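Local coordinates for protein propionate kinase (Francisella tularensis subsp. tularensis, PDB 3KHY) that probably catalyses the reversible, magnesium-dependent transfer of phosphate from ATP to acetate, giving acetyl phosphate and ADP, and works as a homodimer, at residues H166-H174 with D217-L225; T176-A185 with I368-E379. All coordinates share one frame; numbering follows the deposited sequence.

Contact 1. Residues H166-H174 with D217-L225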
loop_
_atom_site.group_PDB
_atom_site.type_symbol
_atom_site.label_atom_id
_atom_site.label_comp_id
_atom_site.label_asym_id
_atom_site.label_seq_id
_atom_site.Cartn_x
_atom_site.Cartn_y
_atom_site.Cartn_z
ATOM N N HIS A 166 -0.210 -1.533 21.359
ATOM C CA HIS A 166 0.990 -0.875 20.857
ATOM C C HIS A 166 0.711 0.239 19.849
ATOM O O HIS A 166 1.639 0.828 19.297
ATOM C CB HIS A 166 1.985 -1.912 20.321
ATOM C CG HIS A 166 2.432 -2.894 21.362
ATOM N ND1 HIS A 166 2.004 -4.208 21.387
ATOM C CD2 HIS A 166 3.232 -2.741 22.443
ATOM C CE1 HIS A 166 2.545 -4.828 22.419
ATOM N NE2 HIS A 166 3.292 -3.962 23.078
ATOM N N ASN A 167 -0.570 0.530 19.630
ATOM C CA ASN A 167 -0.968 1.724 18.891
ATOM C C ASN A 167 -0.476 1.753 17.442
ATOM O O ASN A 167 -0.240 2.825 16.881
ATOM C CB ASN A 167 -0.475 2.965 19.636
ATOM C CG ASN A 167 -0.968 3.002 21.074
ATOM O OD1 ASN A 167 -2.171 2.951 21.328
ATOM N ND2 ASN A 167 -0.040 3.069 22.020
ATOM N N ILE A 168 -0.305 0.575 16.848
ATOM C CA ILE A 168 0.127 0.494 15.464
ATOM C C ILE A 168 -1.088 0.569 14.555
ATOM O O ILE A 168 -1.947 -0.323 14.570
ATOM C CB ILE A 168 0.920 -0.799 15.180
ATOM C CG1 ILE A 168 2.154 -0.862 16.083
ATOM C CG2 ILE A 168 1.311 -0.879 13.709
ATOM C CD1 ILE A 168 2.868 -2.201 16.056
ATOM N N ARG A 169 -1.151 1.646 13.779
ATOM C CA ARG A 169 -2.258 1.915 12.844
ATOM C C ARG A 169 -1.798 3.045 11.929
ATOM O O ARG A 169 -0.733 3.627 12.136
ATOM C CB ARG A 169 -3.517 2.372 13.595
ATOM C CG ARG A 169 -3.284 3.691 14.344
ATOM C CD ARG A 169 -4.325 4.023 15.408
ATOM N NE ARG A 169 -5.641 4.373 14.875
ATOM C CZ ARG A 169 -6.751 3.670 15.102
ATOM N NH1 ARG A 169 -6.686 2.569 15.845
ATOM N NH2 ARG A 169 -7.927 4.057 14.586
ATOM N N LYS A 170 -2.598 3.352 10.915
ATOM C CA LYS A 170 -2.329 4.500 10.078
ATOM C C LYS A 170 -2.676 5.789 10.828
ATOM O O LYS A 170 -3.789 5.920 11.348
ATOM C CB LYS A 170 -3.166 4.412 8.801
ATOM C CG LYS A 170 -3.055 5.667 7.915
ATOM C CD LYS A 170 -3.876 5.491 6.648
ATOM C CE LYS A 170 -3.060 4.702 5.632
ATOM N NZ LYS A 170 -3.663 4.708 4.299
ATOM N N TYR A 171 -1.724 6.720 10.895
ATOM C CA TYR A 171 -1.977 8.073 11.412
ATOM C C TYR A 171 -1.933 9.134 10.316
ATOM O O TYR A 171 -2.595 10.163 10.418
ATOM C CB TYR A 171 -0.949 8.455 12.489
ATOM C CG TYR A 171 -1.057 7.602 13.719
ATOM C CD1 TYR A 171 -2.001 7.879 14.695
ATOM C CD2 TYR A 171 -0.233 6.502 13.898
ATOM C CE1 TYR A 171 -2.127 7.076 15.827
ATOM C CE2 TYR A 171 -0.346 5.704 15.026
ATOM C CZ TYR A 171 -1.293 5.996 15.986
ATOM O OH TYR A 171 -1.409 5.192 17.109
ATOM N N GLY A 172 -1.133 8.900 9.283
ATOM C CA GLY A 172 -0.937 9.905 8.250
ATOM C C GLY A 172 -0.096 11.065 8.757
ATOM O O GLY A 172 0.365 11.043 9.905
ATOM N N ALA A 173 0.135 12.060 7.897
ATOM C CA ALA A 173 0.808 13.296 8.303
ATOM C C ALA A 173 0.494 14.404 7.297
ATOM O O ALA A 173 -0.471 14.281 6.539
ATOM C CB ALA A 173 2.331 13.076 8.474
ATOM N N HIS A 174 1.306 15.463 7.264
ATOM C CA HIS A 174 0.954 16.674 6.517
ATOM C C HIS A 174 -0.433 17.185 6.915
ATOM O O HIS A 174 -1.071 17.915 6.157
ATOM C CB HIS A 174 0.959 16.419 5.002
ATOM C CG HIS A 174 2.328 16.341 4.400
ATOM N ND1 HIS A 174 2.588 15.635 3.244
ATOM C CD2 HIS A 174 3.507 16.892 4.779
ATOM C CE1 HIS A 174 3.870 15.746 2.942
ATOM N NE2 HIS A 174 4.451 16.504 3.857
ATOM N N ASP A 217 -9.427 9.414 4.623
ATOM C CA ASP A 217 -8.370 8.464 4.251
ATOM C C ASP A 217 -7.159 9.293 3.838
ATOM O O ASP A 217 -7.304 10.424 3.401
ATOM C CB ASP A 217 -8.852 7.569 3.103
ATOM C CG ASP A 217 -8.062 6.254 2.973
ATOM O OD1 ASP A 217 -7.017 6.059 3.640
ATOM O OD2 ASP A 217 -8.494 5.416 2.156
ATOM N N THR A 218 -5.966 8.738 3.997
ATOM C CA THR A 218 -4.758 9.454 3.636
ATOM C C THR A 218 -3.646 8.452 3.397
ATOM O O THR A 218 -3.723 7.297 3.856
ATOM C CB THR A 218 -4.374 10.458 4.736
ATOM O OG1 THR A 218 -3.354 11.318 4.257
ATOM C CG2 THR A 218 -3.897 9.723 5.994
ATOM N N SER A 219 -2.604 8.891 2.697
ATOM C CA SER A 219 -1.617 7.961 2.136
ATOM C C SER A 219 -0.429 7.602 3.044
ATOM O O SER A 219 0.127 6.507 2.926
ATOM C CB SER A 219 -1.132 8.457 0.772
ATOM O OG SER A 219 -0.375 9.642 0.905
HETATM N N MSE A 220 -0.026 8.506 3.940
HETATM C CA MSE A 220 1.049 8.162 4.888
HETATM C C MSE A 220 0.532 7.191 5.949
HETATM O O MSE A 220 -0.663 6.981 6.050
HETATM C CB MSE A 220 1.671 9.411 5.513
HETATM C CG MSE A 220 2.610 10.134 4.548
HETATM SE SE MSE A 220 3.045 11.929 5.148
HETATM C CE MSE A 220 4.565 12.280 3.956
ATOM N N GLY A 221 1.413 6.573 6.727
ATOM C CA GLY A 221 0.957 5.474 7.567
ATOM C C GLY A 221 1.179 5.730 9.038
ATOM O O GLY A 221 0.754 6.758 9.575
ATOM N N LEU A 222 1.841 4.785 9.686
ATOM C CA LEU A 222 2.311 4.973 11.059
ATOM C C LEU A 222 3.206 6.199 11.119
ATOM O O LEU A 222 3.081 7.034 12.019
ATOM C CB LEU A 222 3.096 3.737 11.508
ATOM C CG LEU A 222 3.643 3.665 12.940
ATOM C CD1 LEU A 222 2.502 3.458 13.918
ATOM C CD2 LEU A 222 4.628 2.508 13.037
ATOM N N THR A 223 4.107 6.305 10.142
ATOM C CA THR A 223 5.008 7.450 10.022
ATOM C C THR A 223 4.883 8.059 8.625
ATOM O O THR A 223 4.163 7.524 7.784
ATOM C CB THR A 223 6.474 7.037 10.236
ATOM O OG1 THR A 223 6.990 6.478 9.022
ATOM C CG2 THR A 223 6.608 6.033 11.384
ATOM N N PRO A 224 5.599 9.171 8.363
ATOM C CA PRO A 224 5.575 9.794 7.029
ATOM C C PRO A 224 6.380 9.056 5.935
ATOM O O PRO A 224 6.595 9.630 4.864
ATOM C CB PRO A 224 6.187 11.193 7.278
ATOM C CG PRO A 224 6.052 11.414 8.781
ATOM C CD PRO A 224 6.242 10.041 9.364
ATOM N N LEU A 225 6.810 7.824 6.187
ATOM C CA LEU A 225 7.493 7.024 5.157
ATOM C C LEU A 225 6.553 6.445 4.079
ATOM O O LEU A 225 6.953 6.278 2.927
ATOM C CB LEU A 225 8.253 5.871 5.811
ATOM C CG LEU A 225 8.875 4.842 4.862
ATOM C CD1 LEU A 225 9.917 5.497 3.954
ATOM C CD2 LEU A 225 9.492 3.714 5.662
HETATM O O HOH W 1 -6.539 3.170 4.228
HETATM O O HOH W 2 2.741 9.910 10.866
HETATM O O HOH W 3 -0.789 11.545 5.074
#

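Contact 2. Residues T176-A185 with I368-E379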
loop_
_atom_site.group_PDB
_atom_site.type_symbol
_atom_site.label_atom_id
_atom_site.label_comp_id
_atom_site.label_asym_id
_atom_site.label_seq_id
_atom_site.Cartn_x
_atom_site.Cartn_y
_atom_site.Cartn_z
ATOM N N THR A 176 -1.605 19.420 8.921
ATOM C CA THR A 176 -1.817 20.861 8.992
ATOM C C THR A 176 -1.944 21.468 7.589
ATOM O O THR A 176 -2.703 22.406 7.384
ATOM C CB THR A 176 -0.699 21.532 9.817
ATOM O OG1 THR A 176 -0.754 21.022 11.161
ATOM C CG2 THR A 176 -0.871 23.039 9.847
ATOM N N SER A 177 -1.234 20.907 6.611
ATOM C CA SER A 177 -1.350 21.390 5.238
ATOM C C SER A 177 -2.676 20.927 4.609
ATOM O O SER A 177 -3.368 21.711 3.967
ATOM C CB SER A 177 -0.148 20.940 4.410
ATOM O OG SER A 177 -0.326 21.248 3.033
ATOM N N HIS A 178 -3.031 19.656 4.796
ATOM C CA HIS A 178 -4.310 19.161 4.291
ATOM C C HIS A 178 -5.504 19.916 4.871
ATOM O O HIS A 178 -6.463 20.215 4.168
ATOM C CB HIS A 178 -4.447 17.651 4.523
ATOM C CG HIS A 178 -3.525 16.845 3.663
ATOM N ND1 HIS A 178 -3.620 16.837 2.291
ATOM C CD2 HIS A 178 -2.477 16.047 3.975
ATOM C CE1 HIS A 178 -2.669 16.067 1.789
ATOM N NE2 HIS A 178 -1.960 15.576 2.789
ATOM N N LYS A 179 -5.425 20.257 6.148
ATOM C CA LYS A 179 -6.481 21.046 6.775
ATOM C C LYS A 179 -6.567 22.468 6.216
ATOM O O LYS A 179 -7.633 22.932 5.816
ATOM C CB LYS A 179 -6.263 21.097 8.288
ATOM C CG LYS A 179 -7.424 21.728 9.059
ATOM C CD LYS A 179 -7.261 21.519 10.557
ATOM C CE LYS A 179 -8.524 21.913 11.318
ATOM N NZ LYS A 179 -8.404 23.310 11.790
ATOM N N TYR A 180 -5.439 23.166 6.203
ATOM C CA TYR A 180 -5.396 24.516 5.665
ATOM C C TYR A 180 -5.884 24.541 4.214
ATOM O O TYR A 180 -6.710 25.363 3.847
ATOM C CB TYR A 180 -3.986 25.110 5.768
ATOM C CG TYR A 180 -3.881 26.452 5.087
ATOM C CD1 TYR A 180 -4.253 27.616 5.754
ATOM C CD2 TYR A 180 -3.458 26.553 3.770
ATOM C CE1 TYR A 180 -4.186 28.842 5.137
ATOM C CE2 TYR A 180 -3.384 27.787 3.134
ATOM C CZ TYR A 180 -3.754 28.924 3.827
ATOM O OH TYR A 180 -3.698 30.145 3.210
ATOM N N VAL A 181 -5.380 23.637 3.381
ATOM C CA VAL A 181 -5.726 23.677 1.951
ATOM C C VAL A 181 -7.202 23.320 1.699
ATOM O O VAL A 181 -7.870 23.933 0.862
ATOM C CB VAL A 181 -4.764 22.794 1.111
ATOM C CG1 VAL A 181 -5.304 22.577 -0.296
ATOM C CG2 VAL A 181 -3.388 23.458 1.039
ATOM N N SER A 182 -7.721 22.334 2.423
ATOM C CA SER A 182 -9.113 21.983 2.244
ATOM C C SER A 182 -9.986 23.124 2.762
ATOM O O SER A 182 -11.037 23.392 2.198
ATOM C CB SER A 182 -9.465 20.636 2.897
ATOM O OG SER A 182 -9.207 20.647 4.288
ATOM N N GLU A 183 -9.545 23.814 3.810
ATOM C CA GLU A 183 -10.265 25.016 4.247
ATOM C C GLU A 183 -10.295 26.100 3.175
ATOM O O GLU A 183 -11.320 26.745 2.987
ATOM C CB GLU A 183 -9.711 25.585 5.555
ATOM C CG GLU A 183 -10.085 24.738 6.753
ATOM C CD GLU A 183 -9.660 25.349 8.067
ATOM O OE1 GLU A 183 -9.066 26.456 8.066
ATOM O OE2 GLU A 183 -9.917 24.711 9.104
ATOM N N GLN A 184 -9.175 26.298 2.478
ATOM C CA GLN A 184 -9.109 27.305 1.418
ATOM C C GLN A 184 -9.986 26.894 0.240
ATOM O O GLN A 184 -10.665 27.727 -0.356
ATOM C CB GLN A 184 -7.670 27.539 0.955
ATOM C CG GLN A 184 -6.776 28.152 2.013
ATOM C CD GLN A 184 -7.307 29.498 2.502
ATOM O OE1 GLN A 184 -7.453 29.722 3.700
ATOM N NE2 GLN A 184 -7.617 30.383 1.570
ATOM N N ALA A 185 -9.988 25.600 -0.073
ATOM C CA ALA A 185 -10.800 25.086 -1.171
ATOM C C ALA A 185 -12.272 25.346 -0.886
ATOM O O ALA A 185 -13.045 25.682 -1.786
ATOM C CB ALA A 185 -10.551 23.594 -1.368
ATOM N N ILE A 368 -3.649 25.300 -5.083
ATOM C CA ILE A 368 -3.833 26.172 -3.930
ATOM C C ILE A 368 -2.553 26.131 -3.110
ATOM O O ILE A 368 -2.056 25.053 -2.778
ATOM C CB ILE A 368 -5.022 25.687 -3.062
ATOM C CG1 ILE A 368 -6.317 25.708 -3.877
ATOM C CG2 ILE A 368 -5.147 26.542 -1.790
ATOM C CD1 ILE A 368 -7.569 25.267 -3.065
ATOM N N ALA A 369 -2.000 27.294 -2.806
ATOM C CA ALA A 369 -0.742 27.356 -2.072
ATOM C C ALA A 369 -0.993 26.975 -0.625
ATOM O O ALA A 369 -1.936 27.461 -0.010
ATOM C CB ALA A 369 -0.144 28.761 -2.156
ATOM N N THR A 370 -0.166 26.103 -0.074
ATOM C CA THR A 370 -0.336 25.763 1.333
ATOM C C THR A 370 0.418 26.781 2.197
ATOM O O THR A 370 1.311 27.480 1.717
ATOM C CB THR A 370 0.086 24.311 1.647
ATOM O OG1 THR A 370 -0.321 23.973 2.979
ATOM C CG2 THR A 370 1.586 24.123 1.533
ATOM N N ASN A 371 0.041 26.887 3.465
ATOM C CA ASN A 371 0.700 27.831 4.363
ATOM C C ASN A 371 0.564 27.277 5.773
ATOM O O ASN A 371 -0.301 27.692 6.540
ATOM C CB ASN A 371 0.074 29.231 4.259
ATOM C CG ASN A 371 0.911 30.308 4.957
ATOM O OD1 ASN A 371 1.742 30.009 5.823
ATOM N ND2 ASN A 371 0.695 31.559 4.581
ATOM N N GLU A 372 1.393 26.292 6.087
ATOM C CA GLU A 372 1.258 25.571 7.344
ATOM C C GLU A 372 1.574 26.482 8.525
ATOM O O GLU A 372 1.010 26.325 9.593
ATOM C CB GLU A 372 2.185 24.354 7.350
ATOM C CG GLU A 372 1.799 23.286 6.330
ATOM C CD GLU A 372 3.005 22.635 5.674
ATOM O OE1 GLU A 372 3.556 23.219 4.708
ATOM O OE2 GLU A 372 3.399 21.538 6.124
ATOM N N GLU A 373 2.485 27.432 8.331
ATOM C CA GLU A 373 2.858 28.333 9.420
ATOM C C GLU A 373 1.674 29.226 9.776
ATOM O O GLU A 373 1.395 29.452 10.946
ATOM C CB GLU A 373 4.087 29.183 9.044
ATOM C CG GLU A 373 5.318 28.381 8.620
ATOM C CD GLU A 373 5.192 27.793 7.202
ATOM O OE1 GLU A 373 4.312 28.228 6.425
ATOM O OE2 GLU A 373 5.982 26.885 6.865
ATOM N N LEU A 374 0.971 29.723 8.764
ATOM C CA LEU A 374 -0.252 30.494 9.006
ATOM C C LEU A 374 -1.314 29.654 9.713
ATOM O O LEU A 374 -2.005 30.133 10.610
ATOM C CB LEU A 374 -0.810 31.064 7.695
ATOM C CG LEU A 374 -2.120 31.856 7.771
ATOM C CD1 LEU A 374 -2.006 33.013 8.756
ATOM C CD2 LEU A 374 -2.514 32.378 6.386
HETATM N N MSE A 375 -1.444 28.392 9.308
HETATM C CA MSE A 375 -2.430 27.516 9.915
HETATM C C MSE A 375 -2.115 27.315 11.395
HETATM O O MSE A 375 -3.008 27.316 12.234
HETATM C CB MSE A 375 -2.452 26.164 9.200
HETATM C CG MSE A 375 -3.534 25.224 9.701
HETATM SE SE MSE A 375 -5.349 25.865 9.287
HETATM C CE MSE A 375 -6.348 24.604 10.353
ATOM N N ILE A 376 -0.840 27.113 11.705
ATOM C CA ILE A 376 -0.430 26.954 13.090
ATOM C C ILE A 376 -0.742 28.235 13.873
ATOM O O ILE A 376 -1.200 28.172 15.012
ATOM C CB ILE A 376 1.058 26.607 13.190
ATOM C CG1 ILE A 376 1.289 25.148 12.776
ATOM C CG2 ILE A 376 1.573 26.832 14.601
ATOM C CD1 ILE A 376 2.775 24.802 12.638
ATOM N N ALA A 377 -0.511 29.394 13.255
ATOM C CA ALA A 377 -0.811 30.674 13.904
ATOM C C ALA A 377 -2.308 30.831 14.151
ATOM O O ALA A 377 -2.721 31.331 15.196
ATOM C CB ALA A 377 -0.286 31.841 13.081
ATOM N N GLN A 378 -3.121 30.391 13.191
ATOM C CA GLN A 378 -4.576 30.461 13.343
ATOM C C GLN A 378 -5.095 29.506 14.412
ATOM O O GLN A 378 -5.994 29.853 15.184
ATOM C CB GLN A 378 -5.274 30.187 12.012
ATOM C CG GLN A 378 -5.059 31.265 10.964
ATOM C CD GLN A 378 -5.576 30.853 9.603
ATOM O OE1 GLN A 378 -5.825 29.672 9.354
ATOM N NE2 GLN A 378 -5.730 31.820 8.709
ATOM N N GLU A 379 -4.546 28.292 14.442
ATOM C CA GLU A 379 -4.909 27.316 15.467
ATOM C C GLU A 379 -4.561 27.831 16.856
ATOM O O GLU A 379 -5.289 27.609 17.827
ATOM C CB GLU A 379 -4.165 26.003 15.220
ATOM C CG GLU A 379 -4.689 25.239 14.034
ATOM C CD GLU A 379 -6.006 24.590 14.358
ATOM O OE1 GLU A 379 -6.021 23.736 15.270
ATOM O OE2 GLU A 379 -7.021 24.947 13.726
HETATM O O HOH W 4 -3.324 29.745 0.215
HETATM O O HOH W 5 -7.644 28.653 6.943
HETATM O O HOH W 6 -6.882 31.937 5.688
#

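Contact 1. Residues H166-H174 with D217-L225
Two consecutive amides of 166-174 converge on one carbonyl of the facing loop: Y171 N lies 2.8 Å from G221 O and G172 N 2.9 Å from the same O. G172 N approaches in the carbonyl plane, on a lone pair of G221 O, whereas the Y171 N-H comes from above that plane, 60° out of it. G172, at positive phi, brings its CA against T218 CG2. K170 NZ donates a hydrogen bond to T218 O at 2.6 Å, nearly along the C=O axis. The lysine chain runs past M220 O and bends at chi3 (-83°) to arrive there. D217 OD1 makes a long salt bridge to the same ammonium, and a water joins the two; D217 OD2 is held by Y310 and by K302 of the second subunit. Segment 217-225 holds the end of strand 214-218, an outermost strand within the chain of the five-stranded sheet in this actin-like ATPase fold, and the loop that follows it. That loop brings M220 to H174, the predicted transition-state stabiliser at the N-cap position before helix 175-188. The selenium of selenomethionine M220 lies over one face of the H174 imidazole, 4.5 Å from its centroid, and also touches A173 CB at 3.6 Å. H174 ND1 is hydrogen-bonded to S206. At the other end, L222 CD1 meets the Y171 ring edge, 3.8 Å from CE2, while Y171 OH donates to N167 O.

Contact 2. Residues T176-A185 with I368-E379
S177 OG and T370 OG1 share a hydrogen bond of 2.7 Å, joining helix 176-185 to the loop that leads into helix 372-379. The serine hydroxyl stands anti to its own backbone N (chi1 172°), which directs it at the threonine; it also bonds H200 of the predicted ATP site. K179 NZ makes a salt bridge to E379 OE2 at 2.9 Å and a weak one to E183, although the position of this NZ is less certain. E379 OE1 is taken by S96. N371 caps the second helix: its OD1 accepts from L374 N at 3.1 Å, the donor lying above the carbonyl plane. E372, predicted to bind magnesium, lays CG against S177 CB at 3.6 Å and sends OE2 to R85, a predicted substrate-binding residue. The two helices pack almost perpendicularly, at 86° with axes 9.0 Å apart. Helix 176-185 lies against the five-stranded sheet through V181, helix 372-379 against the eight-stranded sheet through L374 on I19, so their crossing links the two sheet-bearing halves of the actin-like ATPase fold. Selenomethionine M375 enters the first helix as a knob among T176, K179, Y180 and E183. A bend at chi2 (67°) carries its selenium past Y180 CB, 3.8 Å away, and to the edge of the Y180 ring in a Met-aromatic contact. That ring is sandwiched: N371 CB makes a CH-pi contact over one face, 4.2 Å from the centroid, while Q184 CG lies over the opposite face. A369 O lies in plane at the ring's edge, and a water joins it to Y180 OH. Beyond the ring, V181 CG2 packs on T370 CB at 3.6 Å, and I368 spreads its branches over V181, Q184 and A185.

How the contacts relate
Helix 175-188 follows directly on the first segment of contact 1 and supplies the first segment of contact 2, so the two contacts meet at its N-terminal end. Their centres are about 19 Å apart, yet they touch by packing, with A173 O 3.7 Å from H178 CD2. Both border the predicted active site: the ring of H200, on its ATP side, stacks on that of H174 from contact 1, while E372 beside R85 places contact 2 at the metal and substrate end. H178 NE2 is a second partner of S206, next to H174. Contact 1 also reaches the second subunit, whereas no other chain of the assembly touches contact 2.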